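Halogenase PltM (Pseudomonas fluorescens, PDB 6BZN) halogenates phenolic substrates with an unusually broad choice of substrate and halide, as a flavoprotein that binds FAD. Local coordinates at residues P92-I95 against I96-G100; H137-R140 against Q141-D144. One frame throughout, in Å; residues are numbered along the deposited sequence.

Contact 1: P92-I95 against I96-G100; sequences PDKI and IQHVG
Ile95, on helix 92-98, and Val99, four residues on, lie side by side and point the same way, with Ile95 CG2 4.0 Å from Val99 CB. The same pair is joined through the backbone, where Ile95 O accepts two bonds at the end of the helix. Val99 N reaches Ile95 O at 2.8 Å in a bent bond. Gly100 N reaches Ile95 O at 3.0 Å in a straighter one, 168° at the hydrogen. Gly100 leaves helical geometry with positive phi, and a side chain there would be jammed against the carbonyl oxygen of Val99. Before this, the regular i to i+4 bonds run from Ile96 N to Pro92 O, Gln97 N to Asp93 O and His98 N to Lys94 O. Ile96 CG1, set beside its own backbone N (chi1 -66°), leans back over the first turn and reaches 3.2 Å from Pro92 O.

On the outer side, a water links Lys94 to His98: it accepts from Lys94 NZ at 3.1 Å and lies 2.9 Å from His98 NE2, in the plane of the imidazole. Lys94 O sits near the edge of the same ring, 3.3 Å from His98 CD2. Gln97 CG lies above one face of the imidazole, offset toward the rim, while the extended Gln97 side chain runs alongside that of Lys94. Tyr88, from helix 84-88, stacks with the His98 ring. Inward, Pro92, Ile95 and Ile96 touch Cys104 on strand 104-107, and Ile95 also packs on Ala136 of strand 134-138 and Ile143 of helix 140-153, so helix 92-98 covers this two-stranded antiparallel sheet and the helix that follows it. Val99, next after His98, meets Phe146 of helix 140-153.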
ATOM      1  N   PRO A  92      15.515   3.684  -4.410  1.00 19.41           N
ATOM      2  CA  PRO A  92      15.748   2.953  -5.665  1.00 19.76           C
ATOM      3  C   PRO A  92      17.227   2.765  -6.021  1.00 20.59           C
ATOM      4  O   PRO A  92      17.596   1.704  -6.537  1.00 19.80           O
ATOM      5  CB  PRO A  92      15.044   3.798  -6.731  1.00 20.28           C
ATOM      6  CG  PRO A  92      14.603   5.043  -6.072  1.00 20.00           C
ATOM      7  CD  PRO A  92      14.696   4.894  -4.598  1.00 19.75           C
ATOM      8  N   ASP A  93      18.068   3.760  -5.725  1.00 20.91           N
ATOM      9  CA  ASP A  93      19.493   3.634  -6.050  1.00 23.33           C
ATOM     10  C   ASP A  93      20.131   2.547  -5.180  1.00 21.72           C
ATOM     11  O   ASP A  93      20.901   1.727  -5.680  1.00 21.80           O
ATOM     12  CB  ASP A  93      20.222   4.984  -5.958  1.00 26.14           C
ATOM     13  CG  ASP A  93      19.711   6.019  -6.999  1.00 29.57           C
ATOM     14  OD1 ASP A  93      19.184   5.640  -8.071  1.00 31.53           O
ATOM     15  OD2 ASP A  93      19.834   7.235  -6.739  1.00 35.52           O
ATOM     16  N   LYS A  94      19.750   2.484  -3.908  1.00 19.80           N
ATOM     17  CA  LYS A  94      20.214   1.414  -3.039  1.00 20.06           C
ATOM     18  C   LYS A  94      19.656   0.037  -3.442  1.00 17.49           C
ATOM     19  O   LYS A  94      20.359  -0.945  -3.303  1.00 16.87           O
ATOM     20  CB  LYS A  94      19.900   1.677  -1.568  1.00 22.89           C
ATOM     21  CG  LYS A  94      20.489   2.954  -0.983  1.00 26.46           C
ATOM     22  CD  LYS A  94      22.010   2.923  -0.868  1.00 29.65           C
ATOM     23  CE  LYS A  94      22.501   4.100  -0.029  1.00 33.55           C
ATOM     24  NZ  LYS A  94      23.847   4.608  -0.440  1.00 35.40           N
ATOM     25  N   ILE A  95      18.407  -0.036  -3.912  1.00 15.84           N
ATOM     26  CA  ILE A  95      17.856  -1.309  -4.442  1.00 14.58           C
ATOM     27  C   ILE A  95      18.667  -1.829  -5.625  1.00 14.65           C
ATOM     28  O   ILE A  95      19.046  -3.002  -5.653  1.00 13.63           O
ATOM     29  CB  ILE A  95      16.378  -1.171  -4.860  1.00 14.10           C
ATOM     30  CG1 ILE A  95      15.517  -0.992  -3.608  1.00 14.21           C
ATOM     31  CG2 ILE A  95      15.901  -2.387  -5.675  1.00 13.89           C
ATOM     32  CD1 ILE A  95      14.104  -0.545  -3.896  1.00 14.04           C
ATOM     33  N   ILE A  96      18.942  -0.948  -6.585  1.00 14.81           N
ATOM     34  CA  ILE A  96      19.716  -1.314  -7.775  1.00 16.47           C
ATOM     35  C   ILE A  96      21.087  -1.837  -7.340  1.00 16.68           C
ATOM     36  O   ILE A  96      21.546  -2.867  -7.813  1.00 16.88           O
ATOM     37  CB  ILE A  96      19.858  -0.093  -8.733  1.00 17.29           C
ATOM     38  CG1 ILE A  96      18.493   0.327  -9.314  1.00 18.35           C
ATOM     39  CG2 ILE A  96      20.872  -0.340  -9.851  1.00 17.71           C
ATOM     40  CD1 ILE A  96      17.773  -0.696 -10.143  1.00 18.69           C
ATOM     41  N   GLN A  97      21.710  -1.135  -6.399  1.00 17.54           N
ATOM     42  CA  GLN A  97      23.066  -1.454  -5.937  1.00 19.52           C
ATOM     43  C   GLN A  97      23.175  -2.761  -5.126  1.00 19.10           C
ATOM     44  O   GLN A  97      24.126  -3.521  -5.300  1.00 18.24           O
ATOM     45  CB  GLN A  97      23.600  -0.264  -5.129  1.00 22.10           C
ATOM     46  CG  GLN A  97      24.972  -0.433  -4.514  1.00 25.00           C
ATOM     47  CD  GLN A  97      25.412   0.793  -3.727  1.00 28.30           C
ATOM     48  OE1 GLN A  97      24.806   1.873  -3.811  1.00 31.13           O
ATOM     49  NE2 GLN A  97      26.480   0.634  -2.960  1.00 30.51           N
ATOM     50  N   HIS A  98      22.203  -3.024  -4.261  1.00 19.06           N
ATOM     51  CA  HIS A  98      22.285  -4.145  -3.312  1.00 20.32           C
ATOM     52  C   HIS A  98      21.364  -5.310  -3.568  1.00 18.91           C
ATOM     53  O   HIS A  98      21.714  -6.424  -3.214  1.00 20.31           O
ATOM     54  CB  HIS A  98      22.024  -3.654  -1.900  1.00 22.46           C
ATOM     55  CG  HIS A  98      23.033  -2.664  -1.430  1.00 24.67           C
ATOM     56  ND1 HIS A  98      24.284  -3.038  -0.991  1.00 26.51           N
ATOM     57  CD2 HIS A  98      22.992  -1.313  -1.359  1.00 26.38           C
ATOM     58  CE1 HIS A  98      24.965  -1.959  -0.647  1.00 27.91           C
ATOM     59  NE2 HIS A  98      24.202  -0.899  -0.854  1.00 28.06           N
ATOM     60  N   VAL A  99      20.180  -5.064  -4.112  1.00 17.06           N
ATOM     61  CA  VAL A  99      19.245  -6.139  -4.415  1.00 16.65           C
ATOM     62  C   VAL A  99      19.519  -6.635  -5.834  1.00 15.86           C
ATOM     63  O   VAL A  99      19.669  -7.833  -6.069  1.00 16.23           O
ATOM     64  CB  VAL A  99      17.775  -5.691  -4.293  1.00 16.48           C
ATOM     65  CG1 VAL A  99      16.844  -6.861  -4.600  1.00 16.47           C
ATOM     66  CG2 VAL A  99      17.491  -5.149  -2.901  1.00 16.68           C
ATOM     67  N   GLY A 100      19.557  -5.696  -6.774  1.00 14.10           N
ATOM     68  CA  GLY A 100      19.894  -6.009  -8.150  1.00 13.75           C
ATOM     69  C   GLY A 100      19.308  -5.010  -9.110  1.00 13.22           C
ATOM     70  O   GLY A 100      18.293  -4.364  -8.828  1.00 12.11           O
TER
HETATM   71  O   HOH W   1      24.948   1.790  -0.011  1.00 33.53           O

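Contact 2: H137-R140 against Q141-D144; sequences HLFR and QDID
Arg140 grips Asp144 side-on, four residues ahead on the same helix, in a two-bond salt bridge that gives each carboxylate oxygen its own nitrogen. Arg140 NE donates to Asp144 OD1 at 2.8 Å, almost straight at 170°, while Arg140 NH2 reaches the syn lone pair of Asp144 OD2 at 2.9 Å. Bends at chi2 and chi3 fold the arginine back and bring NE and NH2 to their partner. The guanidinium and carboxylate planes are 39° apart. The third nitrogen, NH1, is taken by Gly63 O, and Asp144 OD2 also receives a weak bond from Ile33 N. Arg140 is an FAD-binding residue; an alanine here, lacking the guanidinium, would probably leave the buried Asp144 carboxylate without its charged partner and Gly63 O without this donor.

Phe139 occupies the N-cap position, and Phe139 O takes the first-turn amides from opposite faces of its plane: Asp142 N at 3.0 Å and Ile143 N at 3.1 Å. Arg140 O is matched by Asp144 N at 2.8 Å. Nearby, Gln141 lays its CG over one face of the Phe139 ring as a CH-pi contact, 3.7 Å from the centroid, with its amide turned only 19° from the ring plane. That amide is held by a bond from Gln141 NE2 to Asp142 OD1 at 3.2 Å, the donor coming from above the carboxylate plane. Asp142 OD2 instead lies at the ring's edge, the carboxylate standing nearly perpendicular to the ring.

Behind the turn, Leu138 CD2 packs crosswise on Ile143 CG1. Strand 134-138, paired with strand 104-107, leads through Phe139 into helix 140-153, which meets helix 33-44 through Ile33 and helix 92-98 through Ile95.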
ATOM      1  N   HIS A 137       9.477   1.761  -7.739  1.00 12.29           N
ATOM      2  CA  HIS A 137       8.496   0.801  -8.212  1.00 11.71           C
ATOM      3  C   HIS A 137       9.125  -0.573  -7.959  1.00 11.24           C
ATOM      4  O   HIS A 137      10.091  -0.953  -8.617  1.00 10.95           O
ATOM      5  CB  HIS A 137       8.236   0.962  -9.691  1.00 11.93           C
ATOM      6  CG  HIS A 137       7.397   2.148 -10.029  1.00 12.12           C
ATOM      7  ND1 HIS A 137       7.315   2.651 -11.306  1.00 12.37           N
ATOM      8  CD2 HIS A 137       6.586   2.915  -9.263  1.00 12.08           C
ATOM      9  CE1 HIS A 137       6.475   3.671 -11.317  1.00 12.47           C
ATOM     10  NE2 HIS A 137       6.022   3.851 -10.089  1.00 12.00           N
ATOM     11  N   LEU A 138       8.567  -1.288  -6.991  1.00 10.95           N
ATOM     12  CA  LEU A 138       9.156  -2.516  -6.463  1.00 10.64           C
ATOM     13  C   LEU A 138       8.814  -3.711  -7.327  1.00 10.36           C
ATOM     14  O   LEU A 138       7.634  -4.021  -7.508  1.00 10.45           O
ATOM     15  CB  LEU A 138       8.643  -2.748  -5.045  1.00 10.84           C
ATOM     16  CG  LEU A 138       8.907  -1.662  -4.008  1.00 11.05           C
ATOM     17  CD1 LEU A 138       8.089  -1.933  -2.772  1.00 11.79           C
ATOM     18  CD2 LEU A 138      10.381  -1.594  -3.648  1.00 11.14           C
ATOM     19  N   PHE A 139       9.835  -4.381  -7.869  1.00 10.53           N
ATOM     20  CA  PHE A 139       9.650  -5.614  -8.614  1.00 10.26           C
ATOM     21  C   PHE A 139       9.644  -6.696  -7.560  1.00 10.45           C
ATOM     22  O   PHE A 139      10.695  -7.159  -7.112  1.00 10.29           O
ATOM     23  CB  PHE A 139      10.768  -5.791  -9.654  1.00 10.46           C
ATOM     24  CG  PHE A 139      10.567  -6.937 -10.614  1.00 10.52           C
ATOM     25  CD1 PHE A 139       9.379  -7.078 -11.328  1.00 10.87           C
ATOM     26  CD2 PHE A 139      11.602  -7.850 -10.859  1.00 10.49           C
ATOM     27  CE1 PHE A 139       9.212  -8.114 -12.241  1.00 10.73           C
ATOM     28  CE2 PHE A 139      11.429  -8.891 -11.776  1.00 10.66           C
ATOM     29  CZ  PHE A 139      10.237  -9.015 -12.465  1.00 10.53           C
ATOM     30  N   ARG A 140       8.444  -7.076  -7.133  1.00 10.72           N
ATOM     31  CA  ARG A 140       8.290  -7.801  -5.865  1.00 11.40           C
ATOM     32  C   ARG A 140       8.951  -9.179  -5.825  1.00 11.49           C
ATOM     33  O   ARG A 140       9.465  -9.587  -4.778  1.00 11.68           O
ATOM     34  CB  ARG A 140       6.815  -7.887  -5.486  1.00 12.09           C
ATOM     35  CG  ARG A 140       6.191  -6.539  -5.129  1.00 12.39           C
ATOM     36  CD  ARG A 140       6.689  -5.970  -3.803  1.00 13.06           C
ATOM     37  NE  ARG A 140       6.361  -6.914  -2.733  1.00 13.84           N
ATOM     38  CZ  ARG A 140       5.182  -6.999  -2.121  1.00 14.64           C
ATOM     39  NH1 ARG A 140       4.213  -6.128  -2.353  1.00 14.87           N
ATOM     40  NH2 ARG A 140       4.998  -7.953  -1.217  1.00 15.30           N
ATOM     41  N   GLN A 141       8.996  -9.887  -6.952  1.00 11.14           N
ATOM     42  CA  GLN A 141       9.745 -11.149  -6.953  1.00 11.20           C
ATOM     43  C   GLN A 141      11.168 -11.009  -6.420  1.00 11.31           C
ATOM     44  O   GLN A 141      11.659 -11.891  -5.734  1.00 11.67           O
ATOM     45  CB  GLN A 141       9.753 -11.823  -8.328  1.00 11.35           C
ATOM     46  CG  GLN A 141      10.395 -11.041  -9.458  1.00 11.15           C
ATOM     47  CD  GLN A 141      10.715 -11.932 -10.644  1.00 11.05           C
ATOM     48  OE1 GLN A 141       9.840 -12.259 -11.436  1.00 11.10           O
ATOM     49  NE2 GLN A 141      11.993 -12.327 -10.769  1.00 11.69           N
ATOM     50  N   ASP A 142      11.845  -9.915  -6.751  1.00 11.31           N
ATOM     51  CA  ASP A 142      13.245  -9.740  -6.348  1.00 11.47           C
ATOM     52  C   ASP A 142      13.347  -9.084  -4.986  1.00 11.68           C
ATOM     53  O   ASP A 142      14.182  -9.468  -4.169  1.00 12.56           O
ATOM     54  CB  ASP A 142      14.013  -8.932  -7.384  1.00 11.72           C
ATOM     55  CG  ASP A 142      14.260  -9.706  -8.695  1.00 12.19           C
ATOM     56  OD1 ASP A 142      14.038 -10.943  -8.771  1.00 12.29           O
ATOM     57  OD2 ASP A 142      14.682  -9.038  -9.673  1.00 12.64           O
ATOM     58  N   ILE A 143      12.477  -8.114  -4.730  1.00 11.50           N
ATOM     59  CA  ILE A 143      12.444  -7.422  -3.450  1.00 11.50           C
ATOM     60  C   ILE A 143      12.121  -8.397  -2.320  1.00 11.69           C
ATOM     61  O   ILE A 143      12.824  -8.416  -1.306  1.00 11.30           O
ATOM     62  CB  ILE A 143      11.421  -6.252  -3.480  1.00 11.34           C
ATOM     63  CG1 ILE A 143      11.876  -5.163  -4.460  1.00 11.67           C
ATOM     64  CG2 ILE A 143      11.166  -5.675  -2.092  1.00 11.49           C
ATOM     65  CD1 ILE A 143      13.128  -4.413  -4.071  1.00 11.91           C
ATOM     66  N   ASP A 144      11.079  -9.203  -2.501  1.00 11.63           N
ATOM     67  CA  ASP A 144      10.635 -10.131  -1.446  1.00 12.43           C
ATOM     68  C   ASP A 144      11.643 -11.239  -1.188  1.00 12.23           C
ATOM     69  O   ASP A 144      11.832 -11.636  -0.049  1.00 12.40           O
ATOM     70  CB  ASP A 144       9.247 -10.716  -1.750  1.00 13.25           C
ATOM     71  CG  ASP A 144       8.132  -9.659  -1.633  1.00 14.68           C
ATOM     72  OD1 ASP A 144       8.418  -8.440  -1.701  1.00 15.58           O
ATOM     73  OD2 ASP A 144       6.962 -10.040  -1.476  1.00 18.04           O
TER

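Contact 1 closes before contact 2 opens, and their centres lie 11 Å apart on the same side of the chain's centre. Strands 104-107 and 134-138, the two-stranded antiparallel sheet, connect them: helix 92-98 packs against that sheet, and helix 140-153 follows its second strand. The two helices touch directly, Ile95 CG2 lying 3.8 Å from Ile143 CD1, while Ile95 CD1 packs on Leu138 CD2. Just past helix 92-98, Val99 CG1 packs 3.8 Å from Asp142 O. Contact 2 carries FAD-binding Arg140 and is the deeper of the two; contact 1, its centre about 21 Å from the chain centre, forms an outer layer behind it, with the side chains of Ile95 and Arg140 about 9 Å apart.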